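Local coordinates for TT1696 protein (Thermus thermophilus, PDB 1UFB) that is of unknown function but belongs to the helical HEPN family and may bind nucleic acid, at residues 102-105 against 106-110; 30-33 against 34-38; 85-88 against 89-93. All coordinates share one frame; numbering follows the deposited sequence.

Contact 1: 102-105 against 106-110; sequences RHYT and RLEAE
Thr-105 and Glu-108 trade hydrogen bonds across the first turn of helix 106-126, each using its side chain to take up the other's backbone N-H. Glu-108 N gives its hydrogen to Thr-105 OG1 at 3.2 Å in a nearly straight bond. OG1 is placed for this by a first torsion of 68°, which tucks the hydroxyl between the threonine's own N and carbonyl carbon. In return, Thr-105 N reaches Glu-108 OE1 at 3.0 Å, meeting the carboxylate on its anti side and somewhat out of its plane. The same OE1 lies 3.3 Å from Tyr-104 CA, so this end of the glutamate is closely packed. The other oxygen, OE2, sits 3.8 Å from Tyr-104 CD2, with the carboxylate turned almost parallel to the phenol ring (16° between planes). Water 1 donates to both Glu-108 OE2 and His-103 O, bridging the glutamate to the backbone just ahead of the cap.

The other side is looser. Arg-106 lays only its CB near Thr-105; its side chain is exposed, though it brushes Leu-22 and Tyr-27, and bends at chi3 to Glu-110, where Arg-106 NH1 and Glu-110 OE2 make a 2.8 Å salt bridge. Leu-107 is likewise exposed.

Replacing Glu-108 by an alanine would probably leave Thr-105 N without its acceptor and water 1 without one of its two anchors. Ala-109 N to Thr-105 O, 3.1 Å, is the first i to i+4 bond of the helix. The reciprocal pair is a classic capping box, Thr-105 as N-cap, opening the last helix of this HEPN domain.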
# COMPACT_ATOMS: atom_id res chain seq x y z
N ARG A 102 -3.33 -10.06 -10.78
CA ARG A 102 -4.20 -11.05 -11.42
C ARG A 102 -4.60 -12.21 -10.54
O ARG A 102 -5.49 -12.98 -10.87
CB ARG A 102 -3.56 -11.61 -12.72
CG ARG A 102 -2.50 -12.58 -12.47
CD ARG A 102 -2.00 -13.30 -13.75
NE ARG A 102 -1.44 -14.60 -13.35
CZ ARG A 102 -0.54 -15.31 -14.02
NH1 ARG A 102 -0.04 -14.86 -15.18
NH2 ARG A 102 -0.15 -16.49 -13.52
N HIS A 103 -3.95 -12.37 -9.40
CA HIS A 103 -4.29 -13.49 -8.56
C HIS A 103 -5.40 -13.20 -7.58
O HIS A 103 -5.63 -14.03 -6.71
CB HIS A 103 -3.05 -13.96 -7.78
CG HIS A 103 -1.95 -14.46 -8.66
ND1 HIS A 103 -0.93 -13.66 -9.13
CD2 HIS A 103 -1.73 -15.69 -9.19
CE1 HIS A 103 -0.14 -14.37 -9.92
NE2 HIS A 103 -0.59 -15.60 -9.97
N TYR A 104 -6.09 -12.06 -7.70
CA TYR A 104 -7.11 -11.73 -6.72
C TYR A 104 -8.46 -11.51 -7.39
O TYR A 104 -8.51 -10.93 -8.45
CB TYR A 104 -6.64 -10.49 -5.92
CG TYR A 104 -5.38 -10.87 -5.14
CD1 TYR A 104 -4.13 -10.90 -5.77
CD2 TYR A 104 -5.47 -11.32 -3.81
CE1 TYR A 104 -3.01 -11.38 -5.08
CE2 TYR A 104 -4.38 -11.80 -3.12
CZ TYR A 104 -3.13 -11.83 -3.77
OH TYR A 104 -2.05 -12.32 -3.08
N THR A 105 -9.56 -11.96 -6.78
CA THR A 105 -10.87 -11.88 -7.43
C THR A 105 -11.84 -10.98 -6.65
O THR A 105 -11.55 -10.56 -5.49
CB THR A 105 -11.54 -13.29 -7.49
OG1 THR A 105 -11.87 -13.69 -6.13
CG2 THR A 105 -10.59 -14.37 -8.13
N ARG A 106 -12.99 -10.72 -7.25
CA ARG A 106 -13.95 -9.87 -6.55
C ARG A 106 -14.45 -10.55 -5.25
O ARG A 106 -14.61 -9.88 -4.20
CB ARG A 106 -15.17 -9.51 -7.44
CG ARG A 106 -16.30 -8.68 -6.72
CD ARG A 106 -17.54 -8.33 -7.65
NE ARG A 106 -18.28 -9.56 -8.04
CZ ARG A 106 -19.16 -10.21 -7.28
NH1 ARG A 106 -19.44 -9.77 -6.06
NH2 ARG A 106 -19.75 -11.33 -7.74
N LEU A 107 -14.77 -11.85 -5.32
CA LEU A 107 -15.31 -12.49 -4.12
C LEU A 107 -14.28 -12.44 -2.99
O LEU A 107 -14.64 -12.31 -1.81
CB LEU A 107 -15.74 -13.96 -4.37
CG LEU A 107 -16.91 -14.08 -5.37
CD1 LEU A 107 -17.15 -15.62 -5.74
CD2 LEU A 107 -18.21 -13.50 -4.74
N GLU A 108 -13.02 -12.66 -3.34
CA GLU A 108 -11.95 -12.58 -2.31
C GLU A 108 -11.89 -11.20 -1.64
O GLU A 108 -11.71 -11.07 -0.41
CB GLU A 108 -10.62 -12.73 -2.93
CG GLU A 108 -10.14 -14.08 -2.99
CD GLU A 108 -8.71 -14.01 -3.40
OE1 GLU A 108 -8.55 -13.79 -4.60
OE2 GLU A 108 -7.77 -14.11 -2.50
N ALA A 109 -11.93 -10.17 -2.47
CA ALA A 109 -11.88 -8.80 -1.98
C ALA A 109 -13.14 -8.48 -1.20
O ALA A 109 -13.08 -7.75 -0.21
CB ALA A 109 -11.71 -7.79 -3.21
N GLU A 110 -14.34 -8.98 -1.62
CA GLU A 110 -15.51 -8.66 -0.75
C GLU A 110 -15.37 -9.34 0.60
O GLU A 110 -15.70 -8.77 1.66
CB GLU A 110 -16.90 -9.02 -1.43
CG GLU A 110 -17.07 -8.21 -2.72
CD GLU A 110 -18.46 -8.33 -3.36
OE1 GLU A 110 -19.29 -9.06 -2.80
OE2 GLU A 110 -18.67 -7.68 -4.42
O HOH W 1 -5.38 -15.07 -3.65

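Contact 2: 30-33 against 34-38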
# COMPACT_ATOMS: atom_id res chain seq x y z
N ALA A 30 -7.83 -3.79 -3.43
CA ALA A 30 -8.90 -3.76 -2.43
C ALA A 30 -8.50 -4.64 -1.23
O ALA A 30 -8.79 -4.31 -0.06
CB ALA A 30 -10.27 -4.31 -3.05
N CYS A 31 -7.90 -5.78 -1.49
CA CYS A 31 -7.49 -6.67 -0.43
C CYS A 31 -6.38 -6.02 0.42
O CYS A 31 -6.35 -6.17 1.65
CB CYS A 31 -6.89 -7.97 -0.99
SG CYS A 31 -8.25 -9.07 -1.68
N PHE A 32 -5.45 -5.36 -0.26
CA PHE A 32 -4.38 -4.68 0.47
C PHE A 32 -4.99 -3.57 1.36
O PHE A 32 -4.69 -3.46 2.56
CB PHE A 32 -3.39 -4.09 -0.54
CG PHE A 32 -2.32 -3.24 0.11
CD1 PHE A 32 -1.31 -3.86 0.83
CD2 PHE A 32 -2.36 -1.84 0.01
CE1 PHE A 32 -0.32 -3.11 1.46
CE2 PHE A 32 -1.35 -1.03 0.65
CZ PHE A 32 -0.34 -1.69 1.37
N ALA A 33 -5.89 -2.78 0.79
CA ALA A 33 -6.51 -1.70 1.53
C ALA A 33 -7.31 -2.27 2.70
O ALA A 33 -7.34 -1.67 3.73
CB ALA A 33 -7.40 -0.79 0.57
N ALA A 34 -7.91 -3.45 2.57
CA ALA A 34 -8.64 -4.04 3.69
C ALA A 34 -7.65 -4.44 4.79
O ALA A 34 -7.90 -4.24 6.00
CB ALA A 34 -9.44 -5.29 3.21
N GLN A 35 -6.55 -5.07 4.41
CA GLN A 35 -5.56 -5.40 5.48
C GLN A 35 -5.10 -4.05 6.16
O GLN A 35 -4.89 -4.01 7.39
CB GLN A 35 -4.32 -6.11 4.86
CG GLN A 35 -3.16 -6.44 5.86
CD GLN A 35 -2.27 -5.20 6.20
OE1 GLN A 35 -2.20 -4.25 5.43
NE2 GLN A 35 -1.55 -5.25 7.38
N GLN A 36 -4.94 -2.99 5.36
CA GLN A 36 -4.48 -1.71 5.91
C GLN A 36 -5.52 -1.11 6.86
O GLN A 36 -5.16 -0.45 7.86
CB GLN A 36 -4.15 -0.73 4.77
CG GLN A 36 -2.83 -1.02 4.05
CD GLN A 36 -1.63 -0.71 4.95
OE1 GLN A 36 -1.00 -1.62 5.62
NE2 GLN A 36 -1.30 0.56 4.99
N ALA A 37 -6.81 -1.31 6.53
CA ALA A 37 -7.88 -0.82 7.43
C ALA A 37 -7.76 -1.56 8.75
O ALA A 37 -7.79 -0.93 9.82
CB ALA A 37 -9.26 -1.10 6.84
N ALA A 38 -7.62 -2.89 8.68
CA ALA A 38 -7.52 -3.67 9.91
C ALA A 38 -6.30 -3.29 10.76
O ALA A 38 -6.36 -3.15 11.99
CB ALA A 38 -7.48 -5.19 9.61
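Phe-32 and Gln-36, one helical turn apart, lie alongside each other on helix 27-48 and point the same way. Phe-32 carries CG anti to its backbone nitrogen (chi1 174°), which tips the ring along the helix toward the glutamine. Starting at its CB, the chain passes Thr-89. One edge of the ring, CD1 and CE1, runs toward the loop, with the carbonyl oxygens of Tyr-85 and Tyr-86 and the side chain of Arg-90 close by. Gln-36 CG lies over one face of the ring, nearest Phe-32 CE2 and CZ (3.7 Å each), with CD2 at 4.1 Å. At the tip, CZ also has Gln-36 CD at 3.9 Å.

The methylene thus makes a CH-pi contact, CG being 3.9 Å from the Phe-32 centroid and displaced toward the rim. Beyond it the amide lies almost parallel to the ring, 7° between planes. Beneath this pair Gln-36 N donates to Phe-32 O at 2.9 Å, one of four successive i to i+4 bonds. Gln-35 bends at chi2 and sends NE2 to Glu-39, its main polar partner.

The remaining faces are built from small residues. Ala-30 and Ala-33 meet helix 4-24, and Cys-31 and Ala-34 meet helix 106-126, while Ala-33 also packs on Trp-29 of the second subunit. This alanine-rich, buried stretch of helix 27-48 is packed between helices 4-24 and 106-126 in the helical bundle of the HEPN domain, with Phe-32 and Ala-33 reaching the second subunit.

Contact 3: 85-88 against 89-93; sequences YYIP and TRYPD
Tyr-86 O is gripped by two nitrogens of Arg-90 at once: NH2 at 2.9 Å and NE at 3.1 Å, a side-on hold on a single atom. The two donors come differently. NE arrives nearly in line with the C=O bond, whereas NH2 comes from above the carbonyl plane, yet the oxygen stays in the guanidinium plane for both. A bend at chi3 (-74°) turns the head of Arg-90 back to this carbonyl, and the same turn carries NH2 over one face of the Tyr-86 ring, 3.5 Å from CZ of the tyrosine. The guanidinium is tilted 60° to the ring rather than stacked flat on it; Arg-90 CZ stands 4.9 Å from the ring centroid in a cation-pi contact. Water 2 accepts from Arg-90 NH2 and is also hydrogen-bonded to Tyr-86 OH.

Arg-90 and His-95, which bonds to Pro-88 O, have the spacing of the R-X4-6-H motif found in many HEPN ribonucleases; whether it works that way here is not established. As in such HEPN dimers, the arginine faces the partner: its NH1 lies close to the side-chain amide of Gln-36 of the second subunit, and Tyr-91 OH is hydrogen-bonded to Glu-39 of that subunit.

Backbone bonds also close the turn. Ile-87 O takes N-H groups from both Arg-90, at 3.0 Å, and Tyr-91, at 3.2 Å. Thr-89 OG1 donates to Tyr-85 O over just 2.6 Å, coming from above the carbonyl plane, and its CG2 rests 3.8 Å from Tyr-85 CB. At the exposed end, Ile-87 CG2, on the branch anti to the backbone N, touches Tyr-91 CD1 across an oblique approach.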
# COMPACT_ATOMS: atom_id res chain seq x y z
N TYR A 85 -2.47 -10.51 2.78
CA TYR A 85 -2.73 -9.45 1.77
C TYR A 85 -1.79 -8.24 1.87
O TYR A 85 -1.95 -7.30 1.08
CB TYR A 85 -4.18 -8.95 1.86
CG TYR A 85 -5.21 -10.07 1.59
CD1 TYR A 85 -6.48 -10.05 2.19
CD2 TYR A 85 -4.92 -11.10 0.70
CE1 TYR A 85 -7.46 -11.05 1.91
CE2 TYR A 85 -5.90 -12.10 0.40
CZ TYR A 85 -7.16 -12.06 1.02
OH TYR A 85 -8.17 -12.97 0.73
N TYR A 86 -0.87 -8.23 2.85
CA TYR A 86 0.02 -7.09 2.95
C TYR A 86 1.06 -7.06 1.79
O TYR A 86 1.21 -6.07 1.08
CB TYR A 86 0.69 -7.06 4.34
CG TYR A 86 1.71 -5.96 4.45
CD1 TYR A 86 1.33 -4.60 4.42
CD2 TYR A 86 3.10 -6.29 4.42
CE1 TYR A 86 2.36 -3.56 4.36
CE2 TYR A 86 4.07 -5.31 4.34
CZ TYR A 86 3.71 -3.97 4.32
OH TYR A 86 4.75 -3.09 4.32
N ILE A 87 1.75 -8.17 1.57
CA ILE A 87 2.74 -8.21 0.52
C ILE A 87 2.31 -8.86 -0.84
O ILE A 87 2.49 -8.25 -1.89
CB ILE A 87 4.11 -8.87 1.07
CG1 ILE A 87 4.98 -7.74 1.70
CG2 ILE A 87 4.95 -9.50 -0.12
CD1 ILE A 87 6.15 -8.19 2.69
N PRO A 88 1.69 -10.06 -0.82
CA PRO A 88 1.27 -10.76 -2.06
C PRO A 88 0.34 -10.03 -3.00
O PRO A 88 0.32 -10.30 -4.19
CB PRO A 88 0.69 -12.11 -1.55
CG PRO A 88 1.58 -12.36 -0.25
CD PRO A 88 1.47 -10.92 0.36
N THR A 89 -0.42 -9.09 -2.49
CA THR A 89 -1.31 -8.34 -3.35
C THR A 89 -0.58 -7.35 -4.25
O THR A 89 -1.15 -6.85 -5.19
CB THR A 89 -2.29 -7.54 -2.49
OG1 THR A 89 -1.55 -6.87 -1.42
CG2 THR A 89 -3.30 -8.50 -1.85
N ARG A 90 0.69 -7.07 -3.99
CA ARG A 90 1.42 -6.03 -4.73
C ARG A 90 2.74 -6.50 -5.36
O ARG A 90 3.28 -5.81 -6.22
CB ARG A 90 1.83 -4.89 -3.77
CG ARG A 90 0.64 -4.20 -3.08
CD ARG A 90 1.15 -3.15 -2.09
NE ARG A 90 1.71 -3.78 -0.89
CZ ARG A 90 2.89 -3.44 -0.32
NH1 ARG A 90 3.70 -2.47 -0.84
NH2 ARG A 90 3.20 -3.97 0.86
N TYR A 91 3.27 -7.63 -4.90
CA TYR A 91 4.60 -8.05 -5.37
C TYR A 91 4.54 -9.33 -6.15
O TYR A 91 4.17 -10.37 -5.61
CB TYR A 91 5.57 -8.17 -4.18
CG TYR A 91 5.91 -6.80 -3.61
CD1 TYR A 91 5.41 -6.38 -2.35
CD2 TYR A 91 6.66 -5.88 -4.36
CE1 TYR A 91 5.67 -5.03 -1.84
CE2 TYR A 91 6.92 -4.53 -3.87
CZ TYR A 91 6.41 -4.14 -2.60
OH TYR A 91 6.71 -2.88 -2.08
N PRO A 92 4.95 -9.28 -7.44
CA PRO A 92 4.91 -10.46 -8.33
C PRO A 92 5.62 -11.70 -7.81
O PRO A 92 5.09 -12.80 -7.92
CB PRO A 92 5.48 -9.93 -9.64
CG PRO A 92 5.06 -8.45 -9.60
CD PRO A 92 5.45 -8.08 -8.17
N ASP A 93 6.77 -11.53 -7.19
CA ASP A 93 7.51 -12.69 -6.67
C ASP A 93 6.79 -13.44 -5.52
O ASP A 93 7.29 -14.42 -5.02
CB ASP A 93 8.93 -12.28 -6.28
CG ASP A 93 8.97 -11.13 -5.24
OD1 ASP A 93 7.97 -10.39 -4.99
OD2 ASP A 93 10.04 -10.95 -4.67
O HOH W 2 5.76 -3.03 1.22

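Along the chain contact 2 comes first, on helix 27-48, then contact 3 in the long loop after helix 73-83, then contact 1 where that loop runs into helix 106-126. Their centres are about 12 to 13 Å apart and each touches the other two. Cys-31 SG of contact 2 packs 3.7 Å from Ala-109 CA of contact 1, joining the two helices. Tyr-104, against Pro-88 and Tyr-85, joins two parts of the loop; Tyr-85 against Glu-108 ties it to helix 106-126, and Arg-90 against Phe-32 to helix 27-48. Contacts 2 and 3 also meet the second subunit, whereas contact 1 does not: the loop bearing Arg-90 is thus fixed between the bundle core and the dimer interface.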